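Local atomic coordinates of protein phosphatase Slingshot homolog 2 (Homo sapiens, PDB entry 2NT2), a protein that dephosphorylates and thereby activates the actin-depolymerising factor cofilin, through its dual-specificity phosphatase catalytic domain, and so regulates actin filament dynamics. Residues Thr61-Leu64 against Ala65-Asp69; Pro129-Met132 against Arg133-Glu136. The protein carries 1 engineered substitution. All coordinates share one frame; numbering follows the deposited sequence.

Interaction 1. Residues Thr61-Leu64 against Ala65-Asp69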
loop_
_atom_site.group_PDB
_atom_site.type_symbol
_atom_site.label_atom_id
_atom_site.label_comp_id
_atom_site.label_asym_id
_atom_site.label_seq_id
_atom_site.Cartn_x
_atom_site.Cartn_y
_atom_site.Cartn_z
ATOM N N THR A 61 -6.955 2.351 14.540
ATOM C CA THR A 61 -7.192 2.542 13.114
ATOM C C THR A 61 -7.854 1.312 12.503
ATOM O O THR A 61 -7.354 0.193 12.632
ATOM C CB THR A 61 -5.882 2.823 12.352
ATOM O OG1 THR A 61 -5.394 4.122 12.705
ATOM C CG2 THR A 61 -6.146 2.813 10.855
ATOM N N ASP A 62 -8.975 1.539 11.826
ATOM C CA ASP A 62 -9.648 0.496 11.057
ATOM C C ASP A 62 -9.317 0.640 9.571
ATOM O O ASP A 62 -10.032 1.318 8.835
ATOM C CB ASP A 62 -11.149 0.540 11.295
ATOM C CG ASP A 62 -11.964 -0.393 10.426
ATOM O OD1 ASP A 62 -11.392 -1.257 9.731
ATOM O OD2 ASP A 62 -13.206 -0.255 10.418
ATOM N N LEU A 63 -8.235 -0.002 9.148
ATOM C CA LEU A 63 -7.783 0.052 7.762
ATOM C C LEU A 63 -8.643 -0.827 6.857
ATOM O O LEU A 63 -8.823 -0.545 5.672
ATOM C CB LEU A 63 -6.328 -0.405 7.671
ATOM C CG LEU A 63 -5.257 0.669 7.509
ATOM C CD1 LEU A 63 -3.919 0.014 7.185
ATOM C CD2 LEU A 63 -5.664 1.673 6.445
ATOM N N LEU A 64 -9.154 -1.896 7.446
ATOM C CA LEU A 64 -10.075 -2.806 6.781
ATOM C C LEU A 64 -11.156 -2.051 6.020
ATOM O O LEU A 64 -11.406 -2.331 4.843
ATOM C CB LEU A 64 -10.709 -3.755 7.799
ATOM C CG LEU A 64 -11.538 -4.920 7.262
ATOM C CD1 LEU A 64 -11.015 -5.406 5.923
ATOM C CD2 LEU A 64 -11.556 -6.067 8.265
ATOM N N ALA A 65 -11.778 -1.072 6.666
ATOM C CA ALA A 65 -12.800 -0.262 6.015
ATOM C C ALA A 65 -12.297 0.447 4.768
ATOM O O ALA A 65 -13.090 0.909 3.944
ATOM C CB ALA A 65 -13.370 0.736 7.013
ATOM N N TYR A 66 -10.986 0.566 4.563
ATOM C CA TYR A 66 -10.499 1.319 3.413
ATOM C C TYR A 66 -9.899 0.448 2.315
ATOM O O TYR A 66 -9.419 1.021 1.323
ATOM C CB TYR A 66 -9.423 2.314 3.841
ATOM C CG TYR A 66 -9.785 3.362 4.853
ATOM C CD1 TYR A 66 -9.657 3.123 6.218
ATOM C CD2 TYR A 66 -10.252 4.611 4.455
ATOM C CE1 TYR A 66 -9.986 4.089 7.149
ATOM C CE2 TYR A 66 -10.583 5.583 5.382
ATOM C CZ TYR A 66 -10.450 5.320 6.728
ATOM O OH TYR A 66 -10.781 6.290 7.650
ATOM N N TRP A 67 -9.852 -0.881 2.435
ATOM C CA TRP A 67 -9.055 -1.632 1.468
ATOM C C TRP A 67 -9.735 -1.716 0.095
ATOM O O TRP A 67 -9.031 -1.963 -0.896
ATOM C CB TRP A 67 -8.610 -3.000 1.844
ATOM C CG TRP A 67 -8.083 -3.487 3.116
ATOM C CD1 TRP A 67 -8.686 -4.533 3.757
ATOM C CD2 TRP A 67 -6.982 -3.129 3.958
ATOM N NE1 TRP A 67 -8.041 -4.846 4.935
ATOM C CE2 TRP A 67 -6.985 -3.985 5.073
ATOM C CE3 TRP A 67 -5.994 -2.144 3.852
ATOM C CZ2 TRP A 67 -6.037 -3.902 6.094
ATOM C CZ3 TRP A 67 -5.059 -2.065 4.866
ATOM C CH2 TRP A 67 -5.085 -2.932 5.962
ATOM N N ASN A 68 -11.046 -1.525 -0.022
ATOM C CA ASN A 68 -11.644 -1.590 -1.360
ATOM C C ASN A 68 -11.419 -0.280 -2.112
ATOM O O ASN A 68 -11.297 -0.260 -3.330
ATOM C CB ASN A 68 -13.126 -1.933 -1.282
ATOM C CG ASN A 68 -13.855 -1.739 -2.597
ATOM O OD1 ASN A 68 -14.455 -0.687 -2.829
ATOM N ND2 ASN A 68 -13.830 -2.746 -3.462
ATOM N N ASP A 69 -11.325 0.798 -1.345
ATOM C CA ASP A 69 -10.927 2.106 -1.843
ATOM C C ASP A 69 -9.494 2.033 -2.370
ATOM O O ASP A 69 -9.164 2.518 -3.448
ATOM C CB ASP A 69 -10.967 3.149 -0.729
ATOM C CG ASP A 69 -12.355 3.599 -0.340
ATOM O OD1 ASP A 69 -13.344 3.030 -0.846
ATOM O OD2 ASP A 69 -12.456 4.536 0.486
#

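Interaction 2. Residues Pro129-Met132 against Arg133-Glu136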
loop_
_atom_site.group_PDB
_atom_site.type_symbol
_atom_site.label_atom_id
_atom_site.label_comp_id
_atom_site.label_asym_id
_atom_site.label_seq_id
_atom_site.Cartn_x
_atom_site.Cartn_y
_atom_site.Cartn_z
ATOM N N PRO A 129 -0.142 -4.806 15.318
ATOM C CA PRO A 129 -0.899 -5.982 15.754
ATOM C C PRO A 129 -2.383 -5.887 15.420
ATOM O O PRO A 129 -3.003 -6.893 15.057
ATOM C CB PRO A 129 -0.719 -5.975 17.276
ATOM C CG PRO A 129 0.581 -5.271 17.484
ATOM C CD PRO A 129 0.648 -4.217 16.417
ATOM N N SER A 130 -2.950 -4.687 15.539
ATOM C CA SER A 130 -4.334 -4.460 15.125
ATOM C C SER A 130 -4.475 -4.571 13.614
ATOM O O SER A 130 -5.474 -5.063 13.086
ATOM C CB SER A 130 -4.827 -3.096 15.602
ATOM O OG SER A 130 -6.042 -2.731 14.978
ATOM N N PHE A 131 -3.447 -4.142 12.878
ATOM C CA PHE A 131 -3.531 -4.294 11.423
ATOM C C PHE A 131 -3.461 -5.769 11.059
ATOM O O PHE A 131 -4.121 -6.230 10.130
ATOM C CB PHE A 131 -2.435 -3.491 10.731
ATOM C CG PHE A 131 -2.680 -1.984 10.793
ATOM C CD1 PHE A 131 -1.730 -1.091 10.315
ATOM C CD2 PHE A 131 -3.858 -1.490 11.325
ATOM C CE1 PHE A 131 -1.960 0.268 10.378
ATOM C CE2 PHE A 131 -4.096 -0.131 11.390
ATOM C CZ PHE A 131 -3.142 0.750 10.907
ATOM N N MET A 132 -2.685 -6.524 11.840
ATOM C CA MET A 132 -2.616 -7.965 11.595
ATOM C C MET A 132 -3.957 -8.643 11.826
ATOM O O MET A 132 -4.396 -9.465 11.023
ATOM C CB MET A 132 -1.525 -8.614 12.443
ATOM C CG MET A 132 -0.120 -8.109 12.170
ATOM S SD MET A 132 0.713 -9.010 10.849
ATOM C CE MET A 132 -0.200 -8.479 9.416
ATOM N N ARG A 133 -4.618 -8.303 12.927
ATOM C CA ARG A 133 -5.937 -8.859 13.219
ATOM C C ARG A 133 -6.890 -8.609 12.056
ATOM O O ARG A 133 -7.685 -9.471 11.683
ATOM C CB ARG A 133 -6.489 -8.247 14.504
ATOM C CG ARG A 133 -7.421 -9.161 15.285
ATOM C CD ARG A 133 -8.822 -8.578 15.368
ATOM N NE ARG A 133 -9.289 -8.398 16.735
ATOM C CZ ARG A 133 -10.093 -9.218 17.400
ATOM N NH1 ARG A 133 -10.544 -10.323 16.818
ATOM N NH2 ARG A 133 -10.442 -8.937 18.650
ATOM N N GLN A 134 -6.798 -7.410 11.488
ATOM C CA GLN A 134 -7.730 -7.002 10.442
ATOM C C GLN A 134 -7.500 -7.730 9.129
ATOM O O GLN A 134 -8.453 -8.016 8.404
ATOM C CB GLN A 134 -7.642 -5.486 10.225
ATOM C CG GLN A 134 -8.377 -4.692 11.291
ATOM C CD GLN A 134 -7.842 -3.284 11.451
ATOM O OE1 GLN A 134 -7.871 -2.479 10.518
ATOM N NE2 GLN A 134 -7.360 -2.988 12.648
ATOM N N LEU A 135 -6.250 -8.039 8.821
ATOM C CA LEU A 135 -5.920 -8.799 7.619
ATOM C C LEU A 135 -6.471 -10.219 7.705
ATOM O O LEU A 135 -6.967 -10.749 6.714
ATOM C CB LEU A 135 -4.407 -8.819 7.385
ATOM C CG LEU A 135 -3.799 -7.519 6.843
ATOM C CD1 LEU A 135 -2.291 -7.514 7.053
ATOM C CD2 LEU A 135 -4.139 -7.313 5.379
ATOM N N GLU A 136 -6.399 -10.801 8.898
ATOM C CA GLU A 136 -7.036 -12.072 9.206
ATOM C C GLU A 136 -8.548 -11.975 9.004
ATOM O O GLU A 136 -9.177 -12.880 8.464
ATOM C CB GLU A 136 -6.778 -12.486 10.650
ATOM C CG GLU A 136 -5.420 -13.083 10.943
ATOM C CD GLU A 136 -5.182 -13.214 12.443
ATOM O OE1 GLU A 136 -6.179 -13.231 13.202
ATOM O OE2 GLU A 136 -3.995 -13.285 12.836
#

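Interaction 1. Residues Thr61-Leu64 against Ala65-Asp69
Asp62 and Ala65 open the hydrogen bonding of this local turn. Asp62 carries its CG anti to the backbone N (chi1 173°), placing the carboxylate beside its own carbonyl carbon, toward the residues that follow, and OD1 accepts the N-H of Ala65 at 3.1 Å from above the carboxylate plane. The short acidic side chain suits a place just before a helix, where it can take up a backbone N-H. Two main-chain bonds follow, each spanning three residues: Tyr66 N to Leu63 O at 2.7 Å and Trp67 N to Leu64 O at 3.2 Å, the latter almost straight. The chain thus winds through two overlapping turns as it enters helix 67-79.

Contacts with the indole of Trp67 are mostly apolar. The CA of Leu64 sits over its five-membered ring, 3.7 Å from the centroid, in a CH-pi contact; Leu63 O, over the same face, is the polar exception. Leu63 crosses at the six-membered end, its CB 3.3 Å from Trp67 CH2. Leu64 CD1 comes in at the pyrrole rim, 3.2 Å from Trp67 NE1. A tryptophan is broad enough to meet both leucines at once, and the ring also packs on helix 94-107 and meets Tyr138 edge-to-face.

Tyr66 makes a different kind of contact: its ring edge faces the backbone, with CD1 3.2 Å from Asp62 O, and the side chain rests on Ile53 and Val55.

Leu63 is about 8 Å from Ser88, the engineered replacement of the cysteine that forms the phosphocysteine intermediate, measured between side chains. The turn belongs to the loop joining strand 49-52 to helix 67-79, the region that supplies the general acid in cysteine-dependent dual-specificity phosphatases.

Interaction 2. Residues Pro129-Met132 against Arg133-Glu136
Gln134 reaches back along its helix to Ser130, one turn earlier, so that its NE2 stands 2.7 Å from Ser130 OG, although the angle is too poor for a hydrogen bond. The polar ends of both look to the preceding loop: Ser130 OG bonds to Glu59 O, while the Gln134 amide donates from NE2 to Thr61 O and accepts the N-H of Leu63 at OE1. An amide suits this place because it can donate and accept at once, meeting an irregular run of loop backbone without any charge. Its plane is turned 84° from the ring of Phe131, whose edge it approaches, NE2 lying 4.0 Å from CD2. Were Gln134 replaced by alanine, Leu63 N and Thr61 O would probably lose their side-chain partner, weakening the hold on that loop.

The backbone follows the regular helical pattern: Arg133 N bonds to Pro129 O at 3.0 Å, and the next three residues repeat it down to Glu136 N on Met132 O at 3.2 Å. Proline fits the first turn, where its missing N-H costs no helical bond, and Asn128 OD1 accepts Phe131 N there.

On another side of the helix, the Met132 chain bends at chi2 (-88°) and chi3 (70°), folding its CE onto Leu135 CD1 at 3.3 Å, a tight apolar contact for which a flexible thioether is well suited.

Helix 129-143 lies against its neighbours: Phe131 and Leu135 pack on helix 94-107, Met132 and Leu135 on helix 111-121, and Ser130 and Gln134 face the loop leading to helix 67-79.

From the N terminus the chain passes the sheet strands up to 49-52, and interaction 1 forms in the connection that follows, winding its end into helix 67-79. Strand 83-87 and helices 94-107 and 111-121 come next, and interaction 2 then builds the first turns of helix 129-143. Each closes only a short turn, so the two run in series, neither nested nor crossed, yet in space their centres are about 11 Å apart and they touch. The first turns of the last helix thereby grip the loop at residues 61-64, joining two distant parts of the phosphatase domain, with helix 94-107 packing against both.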